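Local atomic coordinates of GTP pyrophosphokinase (Chlorobaculum tepidum, PDB entry 3IBW), a protein that probably makes the stringent-response alarmone (p)ppGpp by transferring pyrophosphate from ATP to GTP, here represented by its ACT domain, a module that is usually regulatory. Residues Asp3-Asp14 against Gly43-Lys54; Gln21-Thr31 against Leu62-Val72. The protein carries 1 engineered substitution. All coordinates share one frame; numbering follows the deposited sequence.

Overall arrangement
From the N terminus the chain runs through strand 4-13, helix 18-28 and strand 32-41 before strand 44-53 returns beside the first strand; this pairing, interaction 1, closes a loop holding one helix and one edge strand. Interaction 2 starts within that loop, at Q21-T31, and is completed beyond it, where L62-V72 carries the end of helix 56-67 into the turn before strand 72-78. The two closures therefore cross. Interaction 1 joins the two central strands of the sheet, and interaction 2 joins the two helices lying on one of its faces. I51 packs on L62 and F45 on I22, while E13 N probably hydrogen-bonds G71 O.

Interaction 1 of 2, residues Asp3-Asp14 against Gly43-Lys54; sequences DFLAGIRIVGED and GIFTCNLMIFVK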
loop_
_atom_site.group_PDB
_atom_site.type_symbol
_atom_site.label_atom_id
_atom_site.label_comp_id
_atom_site.label_asym_id
_atom_site.label_seq_id
_atom_site.Cartn_x
_atom_site.Cartn_y
_atom_site.Cartn_z
ATOM N N ASP A 3 -3.829 4.573 -20.772
ATOM C CA ASP A 3 -4.204 4.015 -19.475
ATOM C C ASP A 3 -5.586 4.424 -18.988
ATOM O O ASP A 3 -6.011 5.559 -19.192
ATOM C CB ASP A 3 -3.158 4.388 -18.414
ATOM C CG ASP A 3 -1.812 3.722 -18.653
ATOM O OD1 ASP A 3 -1.632 3.086 -19.713
ATOM O OD2 ASP A 3 -0.929 3.843 -17.774
ATOM N N PHE A 4 -6.292 3.486 -18.362
ATOM C CA PHE A 4 -7.618 3.771 -17.824
ATOM C C PHE A 4 -7.653 3.368 -16.352
ATOM O O PHE A 4 -6.830 2.568 -15.896
ATOM C CB PHE A 4 -8.712 3.029 -18.608
ATOM C CG PHE A 4 -8.730 1.548 -18.377
ATOM C CD1 PHE A 4 -9.715 0.966 -17.583
ATOM C CD2 PHE A 4 -7.752 0.735 -18.937
ATOM C CE1 PHE A 4 -9.726 -0.409 -17.357
ATOM C CE2 PHE A 4 -7.753 -0.637 -18.715
ATOM C CZ PHE A 4 -8.742 -1.210 -17.920
ATOM N N LEU A 5 -8.603 3.930 -15.614
ATOM C CA LEU A 5 -8.733 3.650 -14.191
ATOM C C LEU A 5 -9.488 2.356 -13.933
ATOM O O LEU A 5 -10.603 2.167 -14.429
ATOM C CB LEU A 5 -9.455 4.810 -13.492
ATOM C CG LEU A 5 -9.467 4.788 -11.959
ATOM C CD1 LEU A 5 -8.053 5.018 -11.429
ATOM C CD2 LEU A 5 -10.414 5.862 -11.439
ATOM N N ALA A 6 -8.869 1.461 -13.163
ATOM C CA ALA A 6 -9.480 0.186 -12.810
ATOM C C ALA A 6 -9.362 -0.053 -11.305
ATOM O O ALA A 6 -8.455 0.467 -10.650
ATOM C CB ALA A 6 -8.812 -0.959 -13.562
ATOM N N GLY A 7 -10.290 -0.840 -10.767
ATOM C CA GLY A 7 -10.279 -1.147 -9.349
ATOM C C GLY A 7 -10.096 -2.635 -9.115
ATOM O O GLY A 7 -10.592 -3.458 -9.891
ATOM N N ILE A 8 -9.379 -2.978 -8.047
ATOM C CA ILE A 8 -9.126 -4.373 -7.683
ATOM C C ILE A 8 -9.365 -4.527 -6.180
ATOM O O ILE A 8 -8.914 -3.697 -5.391
ATOM C CB ILE A 8 -7.647 -4.796 -7.931
ATOM C CG1 ILE A 8 -7.269 -4.642 -9.404
ATOM C CG2 ILE A 8 -7.440 -6.243 -7.481
ATOM C CD1 ILE A 8 -5.797 -4.926 -9.668
ATOM N N ARG A 9 -10.075 -5.579 -5.789
ATOM C CA ARG A 9 -10.318 -5.827 -4.375
ATOM C C ARG A 9 -9.696 -7.159 -3.986
ATOM O O ARG A 9 -9.943 -8.182 -4.630
ATOM C CB ARG A 9 -11.814 -5.855 -4.065
ATOM C CG ARG A 9 -12.129 -6.298 -2.634
ATOM C CD ARG A 9 -13.568 -5.974 -2.278
ATOM N NE ARG A 9 -13.992 -6.536 -0.997
ATOM C CZ ARG A 9 -13.827 -5.947 0.182
ATOM N NH1 ARG A 9 -13.221 -4.770 0.264
ATOM N NH2 ARG A 9 -14.298 -6.522 1.281
ATOM N N ILE A 10 -8.887 -7.135 -2.931
ATOM C CA ILE A 10 -8.221 -8.333 -2.432
ATOM C C ILE A 10 -8.662 -8.581 -0.993
ATOM O O ILE A 10 -8.751 -7.647 -0.195
ATOM C CB ILE A 10 -6.677 -8.163 -2.425
ATOM C CG1 ILE A 10 -6.186 -7.772 -3.818
ATOM C CG2 ILE A 10 -5.990 -9.452 -1.958
ATOM C CD1 ILE A 10 -5.726 -6.331 -3.909
ATOM N N VAL A 11 -8.955 -9.837 -0.670
ATOM C CA VAL A 11 -9.342 -10.214 0.686
ATOM C C VAL A 11 -8.468 -11.433 1.006
ATOM O O VAL A 11 -8.365 -12.365 0.201
ATOM C CB VAL A 11 -10.849 -10.580 0.788
ATOM C CG1 VAL A 11 -11.196 -10.912 2.248
ATOM C CG2 VAL A 11 -11.710 -9.416 0.290
ATOM N N GLY A 12 -7.832 -11.414 2.174
ATOM C CA GLY A 12 -6.958 -12.508 2.559
ATOM C C GLY A 12 -6.803 -12.653 4.061
ATOM O O GLY A 12 -7.397 -11.900 4.823
ATOM N N GLU A 13 -5.984 -13.611 4.480
ATOM C CA GLU A 13 -5.763 -13.863 5.899
ATOM C C GLU A 13 -4.790 -12.863 6.504
ATOM O O GLU A 13 -3.781 -12.528 5.894
ATOM C CB GLU A 13 -5.226 -15.287 6.097
ATOM C CG GLU A 13 -3.891 -15.540 5.415
ATOM C CD GLU A 13 -3.354 -16.942 5.667
ATOM O OE1 GLU A 13 -4.151 -17.827 6.034
ATOM O OE2 GLU A 13 -2.136 -17.155 5.491
ATOM N N ASP A 14 -5.103 -12.376 7.699
ATOM C CA ASP A 14 -4.234 -11.422 8.381
ATOM C C ASP A 14 -3.321 -12.228 9.300
ATOM O O ASP A 14 -3.508 -12.277 10.513
ATOM C CB ASP A 14 -5.084 -10.421 9.175
ATOM C CG ASP A 14 -4.251 -9.464 10.009
ATOM O OD1 ASP A 14 -3.121 -9.122 9.599
ATOM O OD2 ASP A 14 -4.741 -9.041 11.077
ATOM N N GLY A 43 -9.214 -11.076 11.830
ATOM C CA GLY A 43 -8.421 -12.176 11.311
ATOM C C GLY A 43 -8.149 -12.094 9.816
ATOM O O GLY A 43 -7.432 -12.927 9.261
ATOM N N ILE A 44 -8.729 -11.103 9.149
ATOM C CA ILE A 44 -8.515 -10.959 7.715
ATOM C C ILE A 44 -8.142 -9.520 7.361
ATOM O O ILE A 44 -8.168 -8.622 8.211
ATOM C CB ILE A 44 -9.796 -11.351 6.895
ATOM C CG1 ILE A 44 -10.960 -10.421 7.253
ATOM C CG2 ILE A 44 -10.177 -12.826 7.162
ATOM C CD1 ILE A 44 -12.054 -10.394 6.204
ATOM N N PHE A 45 -7.742 -9.313 6.114
ATOM C CA PHE A 45 -7.446 -7.966 5.654
ATOM C C PHE A 45 -8.209 -7.799 4.345
ATOM O O PHE A 45 -8.460 -8.776 3.624
ATOM C CB PHE A 45 -5.931 -7.739 5.429
ATOM C CG PHE A 45 -5.389 -8.405 4.197
ATOM C CD1 PHE A 45 -5.554 -7.822 2.943
ATOM C CD2 PHE A 45 -4.770 -9.643 4.284
ATOM C CE1 PHE A 45 -5.126 -8.477 1.793
ATOM C CE2 PHE A 45 -4.340 -10.309 3.139
ATOM C CZ PHE A 45 -4.515 -9.721 1.890
ATOM N N THR A 46 -8.622 -6.569 4.064
ATOM C CA THR A 46 -9.295 -6.263 2.814
ATOM C C THR A 46 -8.468 -5.132 2.219
ATOM O O THR A 46 -7.895 -4.315 2.948
ATOM C CB THR A 46 -10.752 -5.795 3.007
ATOM O OG1 THR A 46 -10.784 -4.651 3.863
ATOM C CG2 THR A 46 -11.587 -6.909 3.608
ATOM N N CYS A 47 -8.388 -5.097 0.897
ATOM C CA CYS A 47 -7.621 -4.065 0.223
ATOM C C CYS A 47 -8.290 -3.671 -1.080
ATOM O O CYS A 47 -8.462 -4.515 -1.957
ATOM C CB CYS A 47 -6.209 -4.568 -0.088
ATOM S SG CYS A 47 -5.153 -3.329 -0.879
ATOM N N ASN A 48 -8.686 -2.405 -1.192
ATOM C CA ASN A 48 -9.286 -1.888 -2.419
ATOM C C ASN A 48 -8.192 -1.022 -3.041
ATOM O O ASN A 48 -7.690 -0.087 -2.417
ATOM C CB ASN A 48 -10.531 -1.049 -2.127
ATOM C CG ASN A 48 -11.749 -1.899 -1.825
ATOM O OD1 ASN A 48 -11.686 -3.130 -1.829
ATOM N ND2 ASN A 48 -12.870 -1.244 -1.567
ATOM N N LEU A 49 -7.838 -1.344 -4.279
ATOM C CA LEU A 49 -6.786 -0.656 -5.009
ATOM C C LEU A 49 -7.319 -0.050 -6.299
ATOM O O LEU A 49 -8.045 -0.716 -7.036
ATOM C CB LEU A 49 -5.679 -1.676 -5.337
ATOM C CG LEU A 49 -4.595 -1.407 -6.389
ATOM C CD1 LEU A 49 -3.648 -0.327 -5.890
ATOM C CD2 LEU A 49 -3.821 -2.692 -6.670
HETATM N N MSE A 50 -6.996 1.218 -6.550
HETATM C CA MSE A 50 -7.399 1.869 -7.797
HETATM C C MSE A 50 -6.083 2.176 -8.496
HETATM O O MSE A 50 -5.189 2.800 -7.920
HETATM C CB MSE A 50 -8.156 3.175 -7.555
HETATM C CG MSE A 50 -9.456 3.007 -6.797
HETATM SE SE MSE A 50 -10.794 2.045 -7.796
HETATM C CE MSE A 50 -10.542 2.858 -9.540
ATOM N N ILE A 51 -5.973 1.745 -9.746
ATOM C CA ILE A 51 -4.757 1.940 -10.522
ATOM C C ILE A 51 -5.091 2.351 -11.946
ATOM O O ILE A 51 -6.217 2.139 -12.404
ATOM C CB ILE A 51 -3.944 0.612 -10.638
ATOM C CG1 ILE A 51 -4.815 -0.484 -11.283
ATOM C CG2 ILE A 51 -3.461 0.152 -9.276
ATOM C CD1 ILE A 51 -4.041 -1.733 -11.673
ATOM N N PHE A 52 -4.120 2.965 -12.623
ATOM C CA PHE A 52 -4.265 3.313 -14.036
ATOM C C PHE A 52 -3.497 2.177 -14.721
ATOM O O PHE A 52 -2.323 1.923 -14.421
ATOM C CB PHE A 52 -3.658 4.678 -14.359
ATOM C CG PHE A 52 -4.585 5.810 -14.067
ATOM C CD1 PHE A 52 -5.718 6.020 -14.846
ATOM C CD2 PHE A 52 -4.342 6.655 -13.006
ATOM C CE1 PHE A 52 -6.599 7.054 -14.550
ATOM C CE2 PHE A 52 -5.223 7.692 -12.701
ATOM C CZ PHE A 52 -6.344 7.896 -13.478
ATOM N N VAL A 53 -4.167 1.495 -15.644
ATOM C CA VAL A 53 -3.577 0.353 -16.320
ATOM C C VAL A 53 -3.757 0.434 -17.830
ATOM O O VAL A 53 -4.709 1.032 -18.325
ATOM C CB VAL A 53 -4.196 -0.954 -15.722
ATOM C CG1 VAL A 53 -5.682 -1.003 -15.991
ATOM C CG2 VAL A 53 -3.497 -2.170 -16.262
ATOM N N LYS A 54 -2.817 -0.175 -18.542
ATOM C CA LYS A 54 -2.788 -0.182 -20.002
ATOM C C LYS A 54 -4.030 -0.701 -20.700
ATOM O O LYS A 54 -4.606 -0.036 -21.562
ATOM C CB LYS A 54 -1.585 -1.002 -20.475
ATOM C CG LYS A 54 -1.366 -1.024 -21.976
ATOM C CD LYS A 54 -0.051 -1.709 -22.343
ATOM C CE LYS A 54 -0.137 -3.222 -22.207
ATOM N NZ LYS A 54 0.952 -3.905 -22.972
HETATM O O HOH W 1 -7.251 -9.173 12.311
#
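L5 and F52 face each other across the two strands, and their side chains make a CH-pi contact, L5 CD1 sitting 3.9 Å from the F52 ring centroid, almost straight over the face. The selenomethionine M50 crosses L5 at about a right angle and presses on it tightly, CE to CG 3.3 Å. G7 suits its place opposite M50, because a CB there would collide with SE.

Backbone hydrogen bonds pair the strands regularly, alternating with non-hydrogen-bonded pairs, from F4 with V53 to G12 with F45. The A6 N to I51 O bond is 2.8 Å long. These are the first and third strands of the βαββαβ ACT fold, the central pair of its four-stranded antiparallel sheet. A6, I8, I10, C47, L49, I51 and V53 face the helices, L59 covering A6 and I8; small or branched apolar side chains suit this buried face. At its end F4 lies alongside V53, CE2 to CG1 3.4 Å.

F45 has CG between its backbone N and carbonyl carbon (chi1 74°), a torsion that folds the ring across the strand onto G12, CE2 to CA 3.5 Å. Only glycine fits beneath it, the pairing known as aromatic rescue of glycine.

The face that carries L5, M50 and F52 also holds R9 and N48. The extended R9 donates from NH1 to N48 OD1 (3.1 Å); the oxygen lies in the guanidinium plane, though the amide is turned 72° against it. The R9 and T46 side chains lie side by side, with NH2 near the T46 methyl CG2. At the strand end, D14 N meets G43 O at 2.9 Å from above the carbonyl plane, and one water links D14 OD2 to G43 N. D14 OD1 forms a salt bridge with R34 of the second subunit.

Interaction 2 of 2, residues Gln21-Thr31 against Leu62-Val72; sequences QITGVISKFDT and LMDKLRKVQGV
F29 and L66 both turn CG beside the backbone N and anti to the carbonyl carbon (chi1 -79° and -72°), which lays the phenylalanine ring against the backbone of V25 and I26 and brings the leucine against the ring's rim. The contact joins the two antiparallel helices that cover one face of the antiparallel sheet in the βαββαβ fold of the ACT domain. Their local axes stay 10.6 Å apart at an angle of 156°, with no hydrogen bond between the segments; apolar side chains bridge the gap.

The F29 ring is clamped. L62 CD2 makes a CH-pi contact with one face, 4.0 Å from the ring centroid, while V25 O and the CA of I26 lie over the opposite face, toward the rim. L66 CD1 meets the edge in the ring plane, 3.7 Å from F29 CZ. With an alanine here, L62 CD2 would lose the ring face and L66 CD1 the ring edge, and a gap would probably open between the two leucines.

Leucine suits positions 62 and 66 because its two methyls can serve two neighbours at once. While L66 CD1 touches the ring, its CD2 reaches V25 CG1 at 3.8 Å and also packs on I22 CD1. L62 CD1 meets T31 CG2 tip to tip, 3.7 Å apart. I22, which also packs on F45 of the sheet, crosses V72 at about a right angle, CD1 to CG2 3.8 Å.

V69 slides past V25 in the opposite direction and begins a type II turn ending at V72; G71 takes the positive-phi position, which glycine adopts without strain. The extended Q21 meets V69 from the opposite direction, NE2 to CG1 3.7 Å, and a single water donates both to Q21 OE1 and, at 2.7 Å, to Q70 O.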
loop_
_atom_site.group_PDB
_atom_site.type_symbol
_atom_site.label_atom_id
_atom_site.label_comp_id
_atom_site.label_asym_id
_atom_site.label_seq_id
_atom_site.Cartn_x
_atom_site.Cartn_y
_atom_site.Cartn_z
ATOM N N GLN A 21 3.251 -8.380 2.787
ATOM C CA GLN A 21 3.490 -9.120 1.550
ATOM C C GLN A 21 2.654 -8.587 0.391
ATOM O O GLN A 21 3.172 -8.387 -0.709
ATOM C CB GLN A 21 3.210 -10.622 1.736
ATOM C CG GLN A 21 3.216 -11.406 0.421
ATOM C CD GLN A 21 3.495 -12.889 0.603
ATOM O OE1 GLN A 21 3.255 -13.452 1.668
ATOM N NE2 GLN A 21 3.996 -13.529 -0.451
ATOM N N ILE A 22 1.369 -8.338 0.638
ATOM C CA ILE A 22 0.486 -7.851 -0.417
ATOM C C ILE A 22 0.841 -6.439 -0.856
ATOM O O ILE A 22 0.754 -6.101 -2.039
ATOM C CB ILE A 22 -1.002 -7.922 0.022
ATOM C CG1 ILE A 22 -1.508 -9.365 -0.099
ATOM C CG2 ILE A 22 -1.852 -7.015 -0.848
ATOM C CD1 ILE A 22 -1.364 -9.956 -1.497
ATOM N N THR A 23 1.244 -5.615 0.101
ATOM C CA THR A 23 1.624 -4.251 -0.210
ATOM C C THR A 23 2.896 -4.293 -1.073
ATOM O O THR A 23 3.059 -3.482 -1.981
ATOM C CB THR A 23 1.863 -3.435 1.078
ATOM O OG1 THR A 23 0.646 -3.383 1.841
ATOM C CG2 THR A 23 2.286 -2.011 0.735
ATOM N N GLY A 24 3.782 -5.251 -0.798
ATOM C CA GLY A 24 5.005 -5.383 -1.578
ATOM C C GLY A 24 4.735 -5.785 -3.023
ATOM O O GLY A 24 5.366 -5.272 -3.949
ATOM N N VAL A 25 3.797 -6.711 -3.217
ATOM C CA VAL A 25 3.413 -7.185 -4.548
ATOM C C VAL A 25 2.854 -6.022 -5.358
ATOM O O VAL A 25 3.179 -5.849 -6.535
ATOM C CB VAL A 25 2.321 -8.285 -4.453
ATOM C CG1 VAL A 25 1.751 -8.585 -5.838
ATOM C CG2 VAL A 25 2.911 -9.545 -3.838
ATOM N N ILE A 26 2.002 -5.230 -4.717
ATOM C CA ILE A 26 1.388 -4.075 -5.365
ATOM C C ILE A 26 2.443 -3.033 -5.759
ATOM O O ILE A 26 2.402 -2.484 -6.859
ATOM C CB ILE A 26 0.350 -3.414 -4.429
ATOM C CG1 ILE A 26 -0.856 -4.343 -4.259
ATOM C CG2 ILE A 26 -0.086 -2.061 -4.993
ATOM C CD1 ILE A 26 -1.810 -3.910 -3.168
ATOM N N SER A 27 3.391 -2.770 -4.863
ATOM C CA SER A 27 4.431 -1.789 -5.139
ATOM C C SER A 27 5.274 -2.207 -6.343
ATOM O O SER A 27 5.697 -1.362 -7.133
ATOM C CB SER A 27 5.322 -1.588 -3.900
ATOM O OG SER A 27 6.122 -2.723 -3.627
ATOM N N LYS A 28 5.502 -3.511 -6.493
ATOM C CA LYS A 28 6.300 -4.013 -7.606
ATOM C C LYS A 28 5.568 -4.004 -8.949
ATOM O O LYS A 28 6.177 -4.206 -10.000
ATOM C CB LYS A 28 6.864 -5.397 -7.262
ATOM C CG LYS A 28 7.976 -5.315 -6.213
ATOM C CD LYS A 28 8.435 -6.693 -5.762
ATOM C CE LYS A 28 9.330 -6.584 -4.534
ATOM N NZ LYS A 28 9.378 -7.846 -3.738
ATOM N N PHE A 29 4.262 -3.765 -8.910
ATOM C CA PHE A 29 3.469 -3.666 -10.136
ATOM C C PHE A 29 4.010 -2.557 -11.047
ATOM O O PHE A 29 4.476 -1.516 -10.575
ATOM C CB PHE A 29 2.027 -3.254 -9.835
ATOM C CG PHE A 29 1.155 -4.360 -9.343
ATOM C CD1 PHE A 29 1.537 -5.680 -9.511
ATOM C CD2 PHE A 29 -0.081 -4.084 -8.757
ATOM C CE1 PHE A 29 0.722 -6.721 -9.078
ATOM C CE2 PHE A 29 -0.906 -5.121 -8.321
ATOM C CZ PHE A 29 -0.504 -6.441 -8.492
ATOM N N ASP A 30 3.925 -2.783 -12.351
ATOM C CA ASP A 30 4.350 -1.794 -13.335
ATOM C C ASP A 30 3.114 -0.945 -13.707
ATOM O O ASP A 30 2.634 -1.000 -14.842
ATOM C CB ASP A 30 4.908 -2.501 -14.580
ATOM C CG ASP A 30 5.280 -1.535 -15.695
ATOM O OD1 ASP A 30 5.969 -0.527 -15.421
ATOM O OD2 ASP A 30 4.881 -1.794 -16.851
ATOM N N THR A 31 2.589 -0.183 -12.742
ATOM C CA THR A 31 1.436 0.694 -12.983
ATOM C C THR A 31 1.386 1.917 -12.059
ATOM O O THR A 31 2.140 2.038 -11.092
ATOM C CB THR A 31 0.057 -0.040 -12.851
ATOM O OG1 THR A 31 -0.121 -0.506 -11.510
ATOM C CG2 THR A 31 -0.037 -1.209 -13.821
ATOM N N LEU A 62 -2.158 -8.627 -13.355
ATOM C CA LEU A 62 -1.877 -8.112 -12.018
ATOM C C LEU A 62 -2.782 -8.836 -11.013
ATOM O O LEU A 62 -2.343 -9.177 -9.913
ATOM C CB LEU A 62 -2.130 -6.598 -11.950
ATOM C CG LEU A 62 -1.392 -5.730 -12.982
ATOM C CD1 LEU A 62 -1.770 -4.258 -12.783
ATOM C CD2 LEU A 62 0.114 -5.924 -12.854
HETATM N N MSE A 63 -4.041 -9.073 -11.383
HETATM C CA MSE A 63 -4.957 -9.765 -10.483
HETATM C C MSE A 63 -4.521 -11.217 -10.289
HETATM O O MSE A 63 -4.630 -11.754 -9.187
HETATM C CB MSE A 63 -6.387 -9.684 -11.015
HETATM C CG MSE A 63 -6.923 -8.264 -11.022
HETATM SE SE MSE A 63 -8.821 -8.226 -11.326
HETATM C CE MSE A 63 -8.847 -8.645 -13.198
ATOM N N ASP A 64 -4.020 -11.847 -11.353
ATOM C CA ASP A 64 -3.546 -13.230 -11.265
ATOM C C ASP A 64 -2.336 -13.333 -10.320
ATOM O O ASP A 64 -2.230 -14.290 -9.558
ATOM C CB ASP A 64 -3.195 -13.767 -12.658
ATOM C CG ASP A 64 -4.432 -14.090 -13.481
ATOM O OD1 ASP A 64 -5.551 -14.048 -12.924
ATOM O OD2 ASP A 64 -4.288 -14.401 -14.681
ATOM N N LYS A 65 -1.433 -12.354 -10.372
ATOM C CA LYS A 65 -0.265 -12.322 -9.488
ATOM C C LYS A 65 -0.711 -12.261 -8.021
ATOM O O LYS A 65 -0.161 -12.948 -7.163
ATOM C CB LYS A 65 0.606 -11.098 -9.775
ATOM C CG LYS A 65 1.608 -11.287 -10.897
ATOM C CD LYS A 65 2.851 -10.437 -10.658
ATOM C CE LYS A 65 3.721 -11.007 -9.536
ATOM N NZ LYS A 65 4.914 -11.747 -10.048
ATOM N N LEU A 66 -1.701 -11.423 -7.738
ATOM C CA LEU A 66 -2.222 -11.288 -6.382
ATOM C C LEU A 66 -2.964 -12.545 -5.931
ATOM O O LEU A 66 -2.850 -12.949 -4.775
ATOM C CB LEU A 66 -3.179 -10.099 -6.300
ATOM C CG LEU A 66 -2.535 -8.711 -6.383
ATOM C CD1 LEU A 66 -3.561 -7.686 -6.827
ATOM C CD2 LEU A 66 -1.948 -8.340 -5.028
ATOM N N ARG A 67 -3.709 -13.167 -6.843
ATOM C CA ARG A 67 -4.484 -14.350 -6.487
ATOM C C ARG A 67 -3.600 -15.551 -6.181
ATOM O O ARG A 67 -3.999 -16.444 -5.433
ATOM C CB ARG A 67 -5.505 -14.682 -7.598
ATOM C CG ARG A 67 -6.693 -15.521 -7.113
ATOM C CD ARG A 67 -7.713 -15.816 -8.217
ATOM N NE ARG A 67 -8.405 -14.618 -8.691
ATOM C CZ ARG A 67 -8.055 -13.928 -9.770
ATOM N NH1 ARG A 67 -7.017 -14.318 -10.495
ATOM N NH2 ARG A 67 -8.745 -12.856 -10.131
ATOM N N LYS A 68 -2.390 -15.558 -6.737
ATOM C CA LYS A 68 -1.460 -16.656 -6.516
ATOM C C LYS A 68 -0.702 -16.575 -5.196
ATOM O O LYS A 68 0.009 -17.511 -4.832
ATOM C CB LYS A 68 -0.473 -16.759 -7.684
ATOM C CG LYS A 68 -1.096 -17.334 -8.949
ATOM C CD LYS A 68 -0.093 -17.395 -10.094
ATOM C CE LYS A 68 -0.765 -17.830 -11.389
ATOM N NZ LYS A 68 -0.107 -17.221 -12.580
ATOM N N VAL A 69 -0.845 -15.465 -4.479
ATOM C CA VAL A 69 -0.175 -15.330 -3.193
ATOM C C VAL A 69 -0.904 -16.210 -2.170
ATOM O O VAL A 69 -2.090 -16.010 -1.894
ATOM C CB VAL A 69 -0.176 -13.863 -2.704
ATOM C CG1 VAL A 69 0.414 -13.781 -1.301
ATOM C CG2 VAL A 69 0.637 -13.001 -3.668
ATOM N N GLN A 70 -0.195 -17.194 -1.618
ATOM C CA GLN A 70 -0.787 -18.086 -0.630
ATOM C C GLN A 70 -1.228 -17.245 0.561
ATOM O O GLN A 70 -0.443 -16.480 1.126
ATOM C CB GLN A 70 0.229 -19.155 -0.209
ATOM C CG GLN A 70 0.566 -20.137 -1.326
ATOM C CD GLN A 70 -0.659 -20.855 -1.848
ATOM O OE1 GLN A 70 -1.458 -21.379 -1.072
ATOM N NE2 GLN A 70 -0.808 -20.900 -3.167
ATOM N N GLY A 71 -2.492 -17.393 0.934
ATOM C CA GLY A 71 -3.041 -16.617 2.030
ATOM C C GLY A 71 -4.123 -15.669 1.520
ATOM O O GLY A 71 -4.889 -15.120 2.313
ATOM N N VAL A 72 -4.179 -15.451 0.205
ATOM C CA VAL A 72 -5.209 -14.586 -0.382
ATOM C C VAL A 72 -6.439 -15.459 -0.656
ATOM O O VAL A 72 -6.315 -16.569 -1.193
ATOM C CB VAL A 72 -4.748 -13.958 -1.728
ATOM C CG1 VAL A 72 -5.933 -13.272 -2.425
ATOM C CG2 VAL A 72 -3.634 -12.947 -1.479
HETATM O O HOH W 2 2.231 -16.135 1.193
#